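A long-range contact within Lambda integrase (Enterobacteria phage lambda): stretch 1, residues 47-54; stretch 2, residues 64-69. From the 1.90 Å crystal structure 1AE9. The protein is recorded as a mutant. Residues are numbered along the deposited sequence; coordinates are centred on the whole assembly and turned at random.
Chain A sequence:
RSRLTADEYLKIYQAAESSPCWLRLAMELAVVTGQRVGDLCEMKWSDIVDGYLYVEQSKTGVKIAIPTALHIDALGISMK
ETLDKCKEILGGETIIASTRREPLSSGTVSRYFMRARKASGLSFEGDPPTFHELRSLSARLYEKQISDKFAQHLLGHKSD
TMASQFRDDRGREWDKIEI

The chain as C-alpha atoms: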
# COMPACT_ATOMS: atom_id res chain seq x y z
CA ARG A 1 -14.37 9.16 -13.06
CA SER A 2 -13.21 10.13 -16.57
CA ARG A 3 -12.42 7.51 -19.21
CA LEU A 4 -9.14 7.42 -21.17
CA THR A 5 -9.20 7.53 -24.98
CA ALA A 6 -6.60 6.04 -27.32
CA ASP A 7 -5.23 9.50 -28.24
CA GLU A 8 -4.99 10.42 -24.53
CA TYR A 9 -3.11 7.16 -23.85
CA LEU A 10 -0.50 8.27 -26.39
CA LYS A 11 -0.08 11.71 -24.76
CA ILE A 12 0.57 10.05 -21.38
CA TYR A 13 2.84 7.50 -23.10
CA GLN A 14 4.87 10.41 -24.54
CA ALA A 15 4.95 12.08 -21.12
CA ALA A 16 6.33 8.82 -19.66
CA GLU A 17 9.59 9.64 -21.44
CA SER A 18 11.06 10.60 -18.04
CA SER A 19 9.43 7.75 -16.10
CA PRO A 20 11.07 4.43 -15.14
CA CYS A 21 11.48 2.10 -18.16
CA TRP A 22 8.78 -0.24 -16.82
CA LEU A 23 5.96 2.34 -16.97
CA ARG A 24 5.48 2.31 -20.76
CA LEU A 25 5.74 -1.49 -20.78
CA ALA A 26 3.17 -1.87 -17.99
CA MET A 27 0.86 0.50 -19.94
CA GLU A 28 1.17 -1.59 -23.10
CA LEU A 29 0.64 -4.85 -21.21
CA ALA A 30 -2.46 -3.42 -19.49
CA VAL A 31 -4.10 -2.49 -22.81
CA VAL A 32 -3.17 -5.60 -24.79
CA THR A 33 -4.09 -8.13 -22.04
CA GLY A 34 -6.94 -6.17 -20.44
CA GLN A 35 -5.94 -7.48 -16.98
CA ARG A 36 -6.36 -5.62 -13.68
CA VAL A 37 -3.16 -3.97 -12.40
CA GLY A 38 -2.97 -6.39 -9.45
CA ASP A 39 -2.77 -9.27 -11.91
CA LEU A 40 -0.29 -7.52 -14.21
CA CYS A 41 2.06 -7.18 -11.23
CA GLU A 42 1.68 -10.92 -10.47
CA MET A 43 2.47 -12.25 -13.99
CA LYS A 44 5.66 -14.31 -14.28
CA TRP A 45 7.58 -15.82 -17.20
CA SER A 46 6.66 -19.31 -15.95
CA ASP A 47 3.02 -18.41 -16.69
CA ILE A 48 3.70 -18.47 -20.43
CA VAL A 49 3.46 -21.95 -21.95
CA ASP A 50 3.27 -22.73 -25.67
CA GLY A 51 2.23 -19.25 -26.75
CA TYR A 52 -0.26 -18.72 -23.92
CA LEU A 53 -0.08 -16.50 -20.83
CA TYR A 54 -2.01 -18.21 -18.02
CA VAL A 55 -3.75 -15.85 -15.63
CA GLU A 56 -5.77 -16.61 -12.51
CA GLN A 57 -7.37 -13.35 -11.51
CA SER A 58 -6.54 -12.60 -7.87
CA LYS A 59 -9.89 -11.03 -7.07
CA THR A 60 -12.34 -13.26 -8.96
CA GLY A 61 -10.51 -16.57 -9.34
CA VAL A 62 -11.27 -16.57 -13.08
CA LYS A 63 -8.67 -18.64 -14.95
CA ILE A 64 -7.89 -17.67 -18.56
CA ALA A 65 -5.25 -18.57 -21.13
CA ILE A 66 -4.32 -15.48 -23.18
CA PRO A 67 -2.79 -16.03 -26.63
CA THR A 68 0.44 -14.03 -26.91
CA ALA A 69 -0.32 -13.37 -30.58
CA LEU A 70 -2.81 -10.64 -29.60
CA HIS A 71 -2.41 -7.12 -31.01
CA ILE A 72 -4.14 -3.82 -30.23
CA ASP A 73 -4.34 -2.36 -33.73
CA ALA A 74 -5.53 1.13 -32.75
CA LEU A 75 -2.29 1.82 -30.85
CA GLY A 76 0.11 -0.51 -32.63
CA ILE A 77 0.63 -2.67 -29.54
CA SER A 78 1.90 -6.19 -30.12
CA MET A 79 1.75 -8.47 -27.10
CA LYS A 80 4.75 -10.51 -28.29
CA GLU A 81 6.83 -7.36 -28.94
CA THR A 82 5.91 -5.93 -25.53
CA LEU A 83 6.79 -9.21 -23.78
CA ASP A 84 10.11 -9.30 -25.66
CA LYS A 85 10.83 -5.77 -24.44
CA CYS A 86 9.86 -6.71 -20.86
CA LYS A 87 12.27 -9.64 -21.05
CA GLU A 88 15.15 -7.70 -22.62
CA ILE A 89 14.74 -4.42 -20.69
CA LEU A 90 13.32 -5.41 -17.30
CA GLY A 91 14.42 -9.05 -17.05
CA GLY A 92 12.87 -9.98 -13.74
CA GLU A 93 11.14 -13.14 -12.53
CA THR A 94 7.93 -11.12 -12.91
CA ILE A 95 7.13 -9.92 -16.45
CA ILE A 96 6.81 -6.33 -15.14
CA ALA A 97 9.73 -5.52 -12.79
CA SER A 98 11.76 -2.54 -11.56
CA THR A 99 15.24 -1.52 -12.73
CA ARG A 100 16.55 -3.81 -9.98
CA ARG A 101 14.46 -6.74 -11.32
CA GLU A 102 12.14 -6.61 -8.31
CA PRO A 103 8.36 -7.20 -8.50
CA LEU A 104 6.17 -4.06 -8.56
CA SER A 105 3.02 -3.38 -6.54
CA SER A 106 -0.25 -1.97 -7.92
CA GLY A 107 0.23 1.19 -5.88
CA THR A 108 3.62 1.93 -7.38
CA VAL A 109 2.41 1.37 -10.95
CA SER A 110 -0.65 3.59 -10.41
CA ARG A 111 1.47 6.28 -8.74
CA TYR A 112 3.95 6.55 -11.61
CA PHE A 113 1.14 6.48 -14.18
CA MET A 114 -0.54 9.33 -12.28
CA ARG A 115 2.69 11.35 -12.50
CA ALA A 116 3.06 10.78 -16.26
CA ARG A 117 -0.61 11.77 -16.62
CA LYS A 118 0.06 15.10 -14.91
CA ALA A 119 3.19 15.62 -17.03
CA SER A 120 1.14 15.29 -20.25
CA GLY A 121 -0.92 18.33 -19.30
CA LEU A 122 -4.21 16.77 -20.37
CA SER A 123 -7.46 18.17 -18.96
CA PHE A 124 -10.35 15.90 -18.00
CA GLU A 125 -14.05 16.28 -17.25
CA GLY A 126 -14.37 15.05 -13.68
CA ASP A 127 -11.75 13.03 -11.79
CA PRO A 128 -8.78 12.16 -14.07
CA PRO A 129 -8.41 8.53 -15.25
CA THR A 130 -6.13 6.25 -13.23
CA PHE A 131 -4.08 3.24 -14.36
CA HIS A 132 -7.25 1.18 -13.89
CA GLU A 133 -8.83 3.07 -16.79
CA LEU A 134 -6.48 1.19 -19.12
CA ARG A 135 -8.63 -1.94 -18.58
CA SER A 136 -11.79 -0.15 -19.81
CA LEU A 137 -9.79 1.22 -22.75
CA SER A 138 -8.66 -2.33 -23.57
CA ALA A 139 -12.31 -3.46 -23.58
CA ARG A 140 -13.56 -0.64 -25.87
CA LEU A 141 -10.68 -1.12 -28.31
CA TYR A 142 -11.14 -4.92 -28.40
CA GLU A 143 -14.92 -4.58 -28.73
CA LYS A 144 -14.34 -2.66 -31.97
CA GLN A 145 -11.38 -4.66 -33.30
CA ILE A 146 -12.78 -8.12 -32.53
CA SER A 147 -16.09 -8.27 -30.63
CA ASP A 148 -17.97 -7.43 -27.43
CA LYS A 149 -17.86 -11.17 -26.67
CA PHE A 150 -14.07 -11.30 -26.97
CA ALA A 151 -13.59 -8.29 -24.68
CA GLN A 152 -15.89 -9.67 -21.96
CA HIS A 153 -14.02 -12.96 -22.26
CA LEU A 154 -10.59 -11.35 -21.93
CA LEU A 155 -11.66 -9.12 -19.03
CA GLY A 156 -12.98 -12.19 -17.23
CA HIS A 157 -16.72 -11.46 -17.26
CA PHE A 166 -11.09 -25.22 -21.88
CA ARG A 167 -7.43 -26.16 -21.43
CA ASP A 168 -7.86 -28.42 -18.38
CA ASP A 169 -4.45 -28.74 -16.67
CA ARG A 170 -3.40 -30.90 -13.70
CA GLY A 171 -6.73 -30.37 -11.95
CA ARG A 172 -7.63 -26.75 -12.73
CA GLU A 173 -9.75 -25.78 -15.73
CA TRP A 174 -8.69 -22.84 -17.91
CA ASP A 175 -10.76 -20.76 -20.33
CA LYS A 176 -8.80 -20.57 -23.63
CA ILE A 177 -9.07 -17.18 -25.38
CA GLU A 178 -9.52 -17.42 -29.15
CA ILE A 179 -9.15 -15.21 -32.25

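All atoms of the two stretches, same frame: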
# COMPACT_ATOMS: atom_id res chain seq x y z
N ASP A 47 4.44 -18.38 -16.37
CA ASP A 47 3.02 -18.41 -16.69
C ASP A 47 2.77 -18.51 -18.19
O ASP A 47 1.63 -18.67 -18.62
CB ASP A 47 2.32 -17.15 -16.16
CG ASP A 47 2.37 -17.03 -14.65
OD1 ASP A 47 2.58 -18.05 -13.96
OD2 ASP A 47 2.20 -15.90 -14.16
N ILE A 48 3.83 -18.38 -18.99
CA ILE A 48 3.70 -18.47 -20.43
C ILE A 48 4.13 -19.86 -20.88
O ILE A 48 5.27 -20.26 -20.68
CB ILE A 48 4.55 -17.41 -21.16
CG1 ILE A 48 4.07 -16.01 -20.76
CG2 ILE A 48 4.44 -17.58 -22.68
CD1 ILE A 48 4.93 -14.90 -21.30
N VAL A 49 3.19 -20.60 -21.47
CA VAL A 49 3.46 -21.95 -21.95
C VAL A 49 2.86 -22.10 -23.33
O VAL A 49 1.69 -21.81 -23.54
CB VAL A 49 2.82 -23.02 -21.02
CG1 VAL A 49 3.07 -24.41 -21.57
CG2 VAL A 49 3.38 -22.90 -19.61
N ASP A 50 3.69 -22.51 -24.29
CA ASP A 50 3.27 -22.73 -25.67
C ASP A 50 2.43 -21.60 -26.26
O ASP A 50 1.32 -21.83 -26.75
CB ASP A 50 2.51 -24.06 -25.79
CG ASP A 50 3.35 -25.26 -25.38
OD1 ASP A 50 4.56 -25.27 -25.69
OD2 ASP A 50 2.80 -26.19 -24.74
N GLY A 51 2.95 -20.39 -26.20
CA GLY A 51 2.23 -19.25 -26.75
C GLY A 51 1.00 -18.78 -26.00
O GLY A 51 0.15 -18.09 -26.58
N TYR A 52 0.88 -19.15 -24.73
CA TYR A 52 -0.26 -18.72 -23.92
C TYR A 52 0.17 -18.24 -22.55
O TYR A 52 1.01 -18.87 -21.91
CB TYR A 52 -1.29 -19.84 -23.77
CG TYR A 52 -2.21 -19.99 -24.95
CD1 TYR A 52 -1.83 -20.72 -26.08
CD2 TYR A 52 -3.46 -19.37 -24.97
CE1 TYR A 52 -2.65 -20.83 -27.19
CE2 TYR A 52 -4.30 -19.47 -26.08
CZ TYR A 52 -3.89 -20.20 -27.18
OH TYR A 52 -4.69 -20.29 -28.29
N LEU A 53 -0.37 -17.09 -22.14
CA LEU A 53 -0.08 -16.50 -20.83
C LEU A 53 -1.26 -16.88 -19.93
O LEU A 53 -2.40 -16.45 -20.17
CB LEU A 53 0.06 -14.98 -20.93
CG LEU A 53 0.07 -14.15 -19.63
CD1 LEU A 53 1.23 -14.54 -18.74
CD2 LEU A 53 0.13 -12.68 -19.97
N TYR A 54 -0.99 -17.74 -18.95
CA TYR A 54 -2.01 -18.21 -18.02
C TYR A 54 -2.20 -17.24 -16.88
O TYR A 54 -1.25 -16.89 -16.19
CB TYR A 54 -1.64 -19.60 -17.49
CG TYR A 54 -1.78 -20.68 -18.54
CD1 TYR A 54 -0.82 -20.84 -19.54
CD2 TYR A 54 -2.91 -21.49 -18.57
CE1 TYR A 54 -0.99 -21.77 -20.55
CE2 TYR A 54 -3.09 -22.43 -19.58
CZ TYR A 54 -2.13 -22.56 -20.57
OH TYR A 54 -2.32 -23.47 -21.58
N ILE A 64 -7.90 -17.80 -17.10
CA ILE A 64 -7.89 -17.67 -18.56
C ILE A 64 -6.52 -17.88 -19.17
O ILE A 64 -5.50 -17.64 -18.53
CB ILE A 64 -8.42 -16.28 -19.01
CG1 ILE A 64 -7.56 -15.17 -18.42
CG2 ILE A 64 -9.86 -16.09 -18.55
CD1 ILE A 64 -8.01 -13.78 -18.83
N ALA A 65 -6.49 -18.36 -20.41
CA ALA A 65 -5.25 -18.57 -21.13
C ALA A 65 -5.26 -17.55 -22.27
O ALA A 65 -6.08 -17.65 -23.19
CB ALA A 65 -5.18 -20.00 -21.68
N ILE A 66 -4.38 -16.55 -22.18
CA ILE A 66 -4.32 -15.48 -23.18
C ILE A 66 -3.29 -15.75 -24.27
O ILE A 66 -2.11 -15.94 -23.99
CB ILE A 66 -3.99 -14.10 -22.51
CG1 ILE A 66 -4.90 -13.86 -21.29
CG2 ILE A 66 -4.19 -12.97 -23.51
CD1 ILE A 66 -4.57 -12.59 -20.51
N PRO A 67 -3.74 -15.78 -25.54
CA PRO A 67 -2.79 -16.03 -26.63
C PRO A 67 -1.85 -14.84 -26.78
O PRO A 67 -2.32 -13.69 -26.86
CB PRO A 67 -3.70 -16.22 -27.84
CG PRO A 67 -4.88 -15.35 -27.53
CD PRO A 67 -5.11 -15.61 -26.06
N THR A 68 -0.55 -15.10 -26.80
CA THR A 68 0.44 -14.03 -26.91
C THR A 68 0.52 -13.40 -28.30
O THR A 68 1.30 -12.47 -28.53
CB THR A 68 1.83 -14.51 -26.49
OG1 THR A 68 2.20 -15.64 -27.28
CG2 THR A 68 1.84 -14.88 -25.02
N ALA A 69 -0.29 -13.89 -29.23
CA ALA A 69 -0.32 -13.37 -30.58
C ALA A 69 -1.21 -12.13 -30.69
O ALA A 69 -1.27 -11.49 -31.74
CB ALA A 69 -0.80 -14.44 -31.54

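What joins the two backbones? Residues 52-54 and 64-67 run as antiparallel strands, with Leu53 and Ile66 as the hydrogen-bonded pair. Leu53 N donates to Ile66 O at 2.8 Å, and Ile66 N returns the bond to Leu53 O, also at 2.8 Å; both are nearly straight, at 172°. Beyond the strand, Thr68 N donates to Gly51 O at 3.1 Å and 173°, carrying the pairing one step further. Proline has no amide hydrogen to give, and Pro67 sits where none is needed across this contact, opposite Tyr52 in a non-hydrogen-bonded pair.

How are the remaining polar groups used? Gly51 O accepts twice, since Thr68 OG1 adds a weak hydrogen bond to it at 3.3 Å; a threonine side chain with chi1 in the p well places its hydroxyl near the same carbonyl as its own amide. Three amides of stretch 1 that do not cross are satisfied within the stretch: Tyr52 N donates to Val49 O at 3.0 Å, Val49 N to Tyr52 O at 2.8 Å, and Tyr54 N to Asp47 O at 2.8 Å. The first two bonds close the type I' turn from Val49 to Tyr52, in which Gly51 has a positive phi of 72°, a value that favours glycine. CA-H...O contacts supplement the pairing: Tyr52 CA lies 3.3 Å from Ile66 O, Pro67 CA 3.6 Å from Gly51 O, and Tyr54 CA 3.6 Å from Ile64 O.

What covers the face that carries the tyrosines? Tyr52, Tyr54, Ala65 and Pro67 share it. The Tyr52 ring leans across the strand so that Pro67 CA lies over one ring face, 4.1 Å from the centroid of the Tyr52 ring, while Tyr52 CE2 reaches Pro67 CB at 3.7 Å. Ala65 is small enough to fit both rings: its CB is 3.8 Å from Tyr52 CD2 and 3.8 Å from Tyr54 CE2, and it lies over a face of the Tyr54 ring.

What lies on the other face, and how much is buried? Leu53 and Ile66 point there together, with Leu53 CB 4.4 Å from Ile66 CB. Both are buried, a setting that suits their aliphatic side chains. At the turn end, Thr68 CG2 approaches Ile48 CG2 at 4.4 Å, so the threonine offers a methyl as well as its hydroxyl. The two stretches bury 436 Å² in all, counting both sides.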